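Local coordinates for protein 3-hydroxy-3-methylglutaryl-CoA lyase (Acinetobacter baumannii, PDB 6NDS) that belongs to the HMGL-like family of TIM-barrel proteins and binds coenzyme A and a zinc ion, at residues 88-93 and 97-102; 76-79 and 85-88. All blocks are in the same frame, centred on the assembly; numbering follows the deposited sequence.

Interaction 1: residues 88-93 and 97-102; sequences GLIPNL and LRAVEA. With COA (coenzyme A), chain B.
The carbonyl O of Leu-93 receives the backbone N of Leu-97 at 2.9 Å, the hydrogen bond that joins the two segments and an i to i+4 bond of the first turn of helix 93-101. Leu-97 CG also packs against this carbonyl, 3.5 Å from Leu-93 O. Beside it the two leucines meet obliquely, Leu-93 CD1 lying 4.0 Å from Leu-97 CG.

Just before this turn, Asn-92 is the N-cap. Its OD1 accepts from both Gly-95 N and the adenine amine, with Asn-92 OD1 to COA N6A at 3.0 Å, while ND2 donates to N7A at 168°. Two bonds of opposite polarity thus read the Hoogsteen edge of the base, and the helix-capping bond helps fix the amide's rotation. With CG between the backbone N and the carbonyl carbon (chi1 61°), the amide is set where OD1 can cap the helix and still meet the base. Arg-98, its chain bent at chi3, brings NH1 to COA N1A at 2.7 Å, but the bond is weak because its N-H points off the acceptor (127°); NH1 also donates to Val-60 O.

In one of its two conformers Ile-90 brings CD1 to 3.6 Å from Ala-99 CB, so this strand-to-helix contact may hold only part of the time. Leu-107 of strand 106-112, the next strand of this beta-alpha-beta unit, touches both residues, and Leu-93 and Val-100 pack on helix 126-140.

Interaction 2: residues 76-79 and 85-88; sequences TGIT and IYVG. With EDO (1,2-ethanediol), chain G.
Ile-78 lays its CD1 methyl over one face of the Tyr-86 ring, and this is the tight part of the contact. Ile-78 CD1 is 4.1 Å from the centroid of the Tyr-86 ring and 28° off the ring normal, within the geometry of a CH-pi interaction. It leans to one side of the ring, with Ile-78 CD1 3.7 Å from Tyr-86 CD1. A chi1 of 54° places Ile-78 CG1 between the backbone N and the carbonyl carbon, and the extended chi2 (170°) carries the terminal methyl out to the tyrosine.

At Ile-78 the chain breaks from helix 71-77, so the pair ties the end of that helix to strand 85-90 within the barrel's beta-alpha-beta unit 53-58, 71-77, 85-90. Ile-40 and Ile-43 of helix 36-46 also touch Ile-78. The phenol oxygen is hydrogen-bonded with Ser-47 OG and His-81 N, which limits where the ring can lie.

The other side is looser. Thr-79, exposed, has its CB pointing away from the strand and approaches through its backbone, Thr-79 O lying 3.3 Å from Tyr-86 OH. At the helix end a 1,2-ethanediol, probably from the crystallisation liquor, donates a hydrogen bond from O1 to Thr-76 O, 2.9 Å away. Its other hydroxyl makes a weak bond, EDO O2 to Ile-78 O at 3.4 Å.

In the fold
Both interactions use strand 85-90 and share Gly-88, but they tie it to different helices: interaction 2 to the end of the preceding helix 71-77, interaction 1 to the following helix 93-101. They thus belong to successive beta-alpha-beta units of the same barrel, their centres about 12 Å apart. Interaction 2, at the start of the strand, is a buried contact with an aromatic ring at its heart and an exposed threonine at its margin. Interaction 1, where the strand gives way to the helix, is partly buried; its apolar contacts accompany a helix cap and polar groups that meet the adenine of coenzyme A, whereas the ligand beside interaction 2 is a diol probably from the crystallisation liquor.

Interaction 1: residues 88-93 and 97-102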
loop_
_atom_site.group_PDB
_atom_site.type_symbol
_atom_site.label_atom_id
_atom_site.label_comp_id
_atom_site.label_asym_id
_atom_site.label_seq_id
_atom_site.Cartn_x
_atom_site.Cartn_y
_atom_site.Cartn_z
ATOM N N GLY A 88 8.344 -18.594 -19.173
ATOM C CA GLY A 88 8.881 -19.490 -18.162
ATOM C C GLY A 88 10.165 -18.946 -17.547
ATOM O O GLY A 88 11.037 -18.452 -18.270
ATOM N N LEU A 89 10.290 -19.031 -16.220
ATOM C CA LEU A 89 11.498 -18.590 -15.520
ATOM C C LEU A 89 12.582 -19.656 -15.616
ATOM O O LEU A 89 12.328 -20.839 -15.358
ATOM C CB LEU A 89 11.187 -18.290 -14.049
ATOM C CG LEU A 89 12.376 -17.815 -13.192
ATOM C CD1 LEU A 89 11.896 -16.848 -12.133
ATOM C CD2 LEU A 89 13.101 -18.975 -12.514
ATOM N N ILE A 90 13.803 -19.211 -15.914
ATOM C CA ILE A 90 14.928 -20.074 -16.267
ATOM C C ILE A 90 16.157 -19.683 -15.455
ATOM O O ILE A 90 16.494 -18.489 -15.396
ATOM C CB ILE A 90 15.226 -19.975 -17.772
ATOM C CG1 ILE A 90 13.980 -20.333 -18.586
ATOM C CG2 ILE A 90 16.396 -20.862 -18.142
ATOM C CD1 ILE A 90 13.428 -21.696 -18.259
ATOM N N PRO A 91 16.870 -20.628 -14.816
ATOM C CA PRO A 91 18.102 -20.239 -14.121
ATOM C C PRO A 91 19.383 -20.620 -14.851
ATOM O O PRO A 91 20.448 -20.085 -14.522
ATOM C CB PRO A 91 17.992 -21.021 -12.810
ATOM C CG PRO A 91 17.387 -22.343 -13.279
ATOM C CD PRO A 91 16.473 -22.007 -14.472
ATOM N N ASN A 92 19.311 -21.562 -15.795
ATOM C CA ASN A 92 20.503 -22.142 -16.410
ATOM C C ASN A 92 20.115 -22.860 -17.704
ATOM O O ASN A 92 18.949 -22.878 -18.107
ATOM C CB ASN A 92 21.225 -23.095 -15.444
ATOM C CG ASN A 92 20.355 -24.279 -15.006
ATOM O OD1 ASN A 92 19.271 -24.516 -15.542
ATOM N ND2 ASN A 92 20.838 -25.021 -14.017
ATOM N N LEU A 93 21.115 -23.477 -18.345
ATOM C CA LEU A 93 20.898 -24.073 -19.662
ATOM C C LEU A 93 19.927 -25.247 -19.603
ATOM O O LEU A 93 19.064 -25.388 -20.479
ATOM C CB LEU A 93 22.235 -24.504 -20.264
ATOM C CG LEU A 93 22.143 -25.251 -21.594
ATOM C CD1 LEU A 93 21.440 -24.389 -22.626
ATOM C CD2 LEU A 93 23.527 -25.656 -22.074
ATOM N N LEU A 97 16.482 -25.526 -21.898
ATOM C CA LEU A 97 16.164 -26.608 -22.825
ATOM C C LEU A 97 14.820 -27.242 -22.487
ATOM O O LEU A 97 14.050 -27.586 -23.393
ATOM C CB LEU A 97 17.281 -27.652 -22.811
ATOM C CG LEU A 97 18.578 -27.135 -23.432
ATOM C CD1 LEU A 97 19.717 -28.128 -23.270
ATOM C CD2 LEU A 97 18.360 -26.803 -24.901
ATOM N N ARG A 98 14.526 -27.398 -21.192
ATOM C CA ARG A 98 13.213 -27.880 -20.767
ATOM C C ARG A 98 12.114 -26.936 -21.230
ATOM O O ARG A 98 11.067 -27.378 -21.718
ATOM C CB ARG A 98 13.154 -28.017 -19.238
ATOM C CG ARG A 98 13.984 -29.145 -18.604
ATOM C CD ARG A 98 13.977 -29.020 -17.068
ATOM N NE ARG A 98 12.619 -29.052 -16.513
ATOM C CZ ARG A 98 12.262 -28.530 -15.339
ATOM N NH1 ARG A 98 13.153 -27.912 -14.576
ATOM N NH2 ARG A 98 11.000 -28.617 -14.929
ATOM N N ALA A 99 12.335 -25.628 -21.074
ATOM C CA ALA A 99 11.312 -24.649 -21.431
ATOM C C ALA A 99 11.026 -24.667 -22.926
ATOM O O ALA A 99 9.866 -24.549 -23.343
ATOM C CB ALA A 99 11.750 -23.250 -20.981
ATOM N N VAL A 100 12.067 -24.801 -23.752
ATOM C CA VAL A 100 11.857 -24.874 -25.195
ATOM C C VAL A 100 11.093 -26.141 -25.560
ATOM O O VAL A 100 10.191 -26.116 -26.408
ATOM C CB VAL A 100 13.202 -24.779 -25.936
ATOM C CG1 VAL A 100 13.027 -25.138 -27.406
ATOM C CG2 VAL A 100 13.781 -23.374 -25.788
ATOM N N GLU A 101 11.435 -27.271 -24.926
ATOM C CA GLU A 101 10.676 -28.500 -25.153
ATOM C C GLU A 101 9.206 -28.335 -24.777
ATOM O O GLU A 101 8.333 -28.948 -25.403
ATOM C CB GLU A 101 11.291 -29.657 -24.361
ATOM N N ALA A 102 8.915 -27.532 -23.763
ATOM C CA ALA A 102 7.539 -27.264 -23.355
ATOM C C ALA A 102 6.904 -26.116 -24.131
ATOM O O ALA A 102 5.761 -25.740 -23.839
ATOM C CB ALA A 102 7.488 -26.974 -21.851
HETATM N N1A COA B . 15.719 -27.875 -13.746
HETATM C C2A COA B . 15.690 -29.115 -13.238
HETATM N N3A COA B . 16.695 -29.870 -12.797
HETATM C C4A COA B . 17.861 -29.215 -12.907
HETATM C C5A COA B . 18.054 -27.940 -13.396
HETATM C C6A COA B . 16.915 -27.239 -13.836
HETATM N N6A COA B . 16.957 -26.010 -14.339
HETATM N N7A COA B . 19.402 -27.608 -13.355
HETATM C C8A COA B . 19.990 -28.668 -12.848
HETATM N N9A COA B . 19.103 -29.676 -12.555
HETATM C C1B COA B . 19.402 -31.002 -12.009
HETATM C C2B COA B . 20.400 -31.812 -12.834
HETATM O O2B COA B . 19.857 -32.440 -13.974
HETATM C C3B COA B . 20.902 -32.775 -11.761
HETATM O O3B COA B . 19.894 -33.726 -11.432
HETATM P P3B COA B . 20.547 -35.011 -10.696
HETATM O O7A COA B . 20.690 -34.685 -9.220
HETATM O O8A COA B . 21.893 -35.229 -11.363
HETATM O O9A COA B . 19.597 -36.168 -10.941
HETATM C C4B COA B . 21.131 -31.772 -10.644
HETATM O O4B COA B . 19.987 -30.877 -10.731
HETATM C C5B COA B . 22.380 -30.963 -10.876
HETATM O O5B COA B . 22.572 -30.059 -9.778
HETATM P P1A COA B . 23.527 -28.804 -10.041
HETATM O O1A COA B . 23.666 -28.561 -11.506
HETATM O O2A COA B . 24.746 -28.909 -9.184
HETATM O O3A COA B . 22.564 -27.667 -9.457
HETATM P P2A COA B . 22.129 -27.299 -7.966
HETATM O O4A COA B . 23.276 -26.619 -7.294
HETATM O O5A COA B . 21.499 -28.479 -7.303
HETATM O O6A COA B . 20.962 -26.244 -8.283
HETATM C CBP COA B . 19.912 -24.573 -9.629
HETATM C CCP COA B . 21.251 -25.091 -9.114
HETATM C CDP COA B . 20.107 -23.244 -10.365
HETATM C CEP COA B . 19.319 -25.601 -10.600
HETATM C CAP COA B . 18.993 -24.389 -8.419
HETATM O OAP COA B . 19.666 -23.609 -7.442
HETATM C C9P COA B . 17.673 -23.717 -8.759
HETATM O O9P COA B . 16.812 -24.317 -9.395
HETATM N N8P COA B . 17.513 -22.478 -8.321
HETATM C C7P COA B . 16.362 -21.654 -8.666
HETATM C C6P COA B . 15.481 -21.411 -7.468
HETATM C C5P COA B . 14.371 -20.429 -7.774
HETATM O O5P COA B . 13.658 -20.575 -8.766
HETATM N N4P COA B . 14.210 -19.419 -6.910
HETATM C C3P COA B . 13.094 -18.484 -6.945
HETATM C C2P COA B . 13.014 -17.731 -8.251
HETATM S S1P COA B . 14.579 -16.918 -8.661
#

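Interaction 2: residues 76-79 and 85-88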
loop_
_atom_site.group_PDB
_atom_site.type_symbol
_atom_site.label_atom_id
_atom_site.label_comp_id
_atom_site.label_asym_id
_atom_site.label_seq_id
_atom_site.Cartn_x
_atom_site.Cartn_y
_atom_site.Cartn_z
ATOM N N THR A 76 2.282 -27.790 -21.083
ATOM C CA THR A 76 1.658 -28.704 -22.039
ATOM C C THR A 76 0.145 -28.549 -22.045
ATOM O O THR A 76 -0.494 -28.618 -23.105
ATOM C CB THR A 76 2.030 -30.150 -21.679
ATOM O OG1 THR A 76 3.411 -30.365 -21.942
ATOM C CG2 THR A 76 1.187 -31.170 -22.473
ATOM N N GLY A 77 -0.440 -28.338 -20.866
ATOM C CA GLY A 77 -1.862 -28.479 -20.659
ATOM C C GLY A 77 -2.693 -27.226 -20.828
ATOM O O GLY A 77 -3.898 -27.334 -21.075
ATOM N N ILE A 78 -2.083 -26.040 -20.714
ATOM C CA ILE A 78 -2.860 -24.805 -20.761
ATOM C C ILE A 78 -3.375 -24.549 -22.175
ATOM O O ILE A 78 -2.811 -25.015 -23.175
ATOM C CB ILE A 78 -2.030 -23.607 -20.256
ATOM C CG1 ILE A 78 -0.708 -23.489 -21.026
ATOM C CG2 ILE A 78 -1.794 -23.721 -18.743
ATOM C CD1 ILE A 78 0.048 -22.172 -20.721
ATOM N N THR A 79 -4.478 -23.813 -22.251
ATOM C CA THR A 79 -4.993 -23.322 -23.521
ATOM C C THR A 79 -4.188 -22.098 -23.942
ATOM O O THR A 79 -4.139 -21.106 -23.209
ATOM C CB THR A 79 -6.467 -22.962 -23.370
ATOM O OG1 THR A 79 -7.191 -24.117 -22.943
ATOM C CG2 THR A 79 -7.041 -22.448 -24.704
ATOM N N ILE A 85 1.823 -13.982 -24.491
ATOM C CA ILE A 85 3.145 -14.588 -24.370
ATOM C C ILE A 85 3.219 -15.301 -23.027
ATOM O O ILE A 85 3.133 -14.664 -21.969
ATOM C CB ILE A 85 4.248 -13.524 -24.510
ATOM C CG1 ILE A 85 4.201 -12.905 -25.907
ATOM C CG2 ILE A 85 5.625 -14.108 -24.199
ATOM C CD1 ILE A 85 4.917 -11.574 -25.985
ATOM N N TYR A 86 3.366 -16.628 -23.064
ATOM C CA TYR A 86 3.502 -17.441 -21.863
ATOM C C TYR A 86 4.985 -17.598 -21.546
ATOM O O TYR A 86 5.737 -18.186 -22.336
ATOM C CB TYR A 86 2.812 -18.794 -22.060
ATOM C CG TYR A 86 1.313 -18.623 -22.274
ATOM C CD1 TYR A 86 0.442 -18.532 -21.193
ATOM C CD2 TYR A 86 0.784 -18.521 -23.559
ATOM C CE1 TYR A 86 -0.918 -18.355 -21.373
ATOM C CE2 TYR A 86 -0.579 -18.339 -23.759
ATOM C CZ TYR A 86 -1.421 -18.262 -22.661
ATOM O OH TYR A 86 -2.762 -18.076 -22.844
ATOM N N VAL A 87 5.393 -17.069 -20.394
ATOM C CA VAL A 87 6.792 -16.918 -20.007
ATOM C C VAL A 87 7.151 -18.016 -19.020
ATOM O O VAL A 87 6.371 -18.323 -18.117
ATOM C CB VAL A 87 7.028 -15.535 -19.365
ATOM C CG1 VAL A 87 8.497 -15.366 -18.970
ATOM C CG2 VAL A 87 6.544 -14.394 -20.291
ATOM N N GLY A 88 8.344 -18.594 -19.173
ATOM C CA GLY A 88 8.881 -19.490 -18.162
ATOM C C GLY A 88 10.165 -18.946 -17.547
ATOM O O GLY A 88 11.037 -18.452 -18.270
HETATM C C1 EDO G . -4.116 -28.845 -24.538
HETATM O O1 EDO G . -2.762 -28.521 -24.869
HETATM C C2 EDO G . -4.901 -27.553 -24.373
HETATM O O2 EDO G . -4.675 -26.716 -25.512
#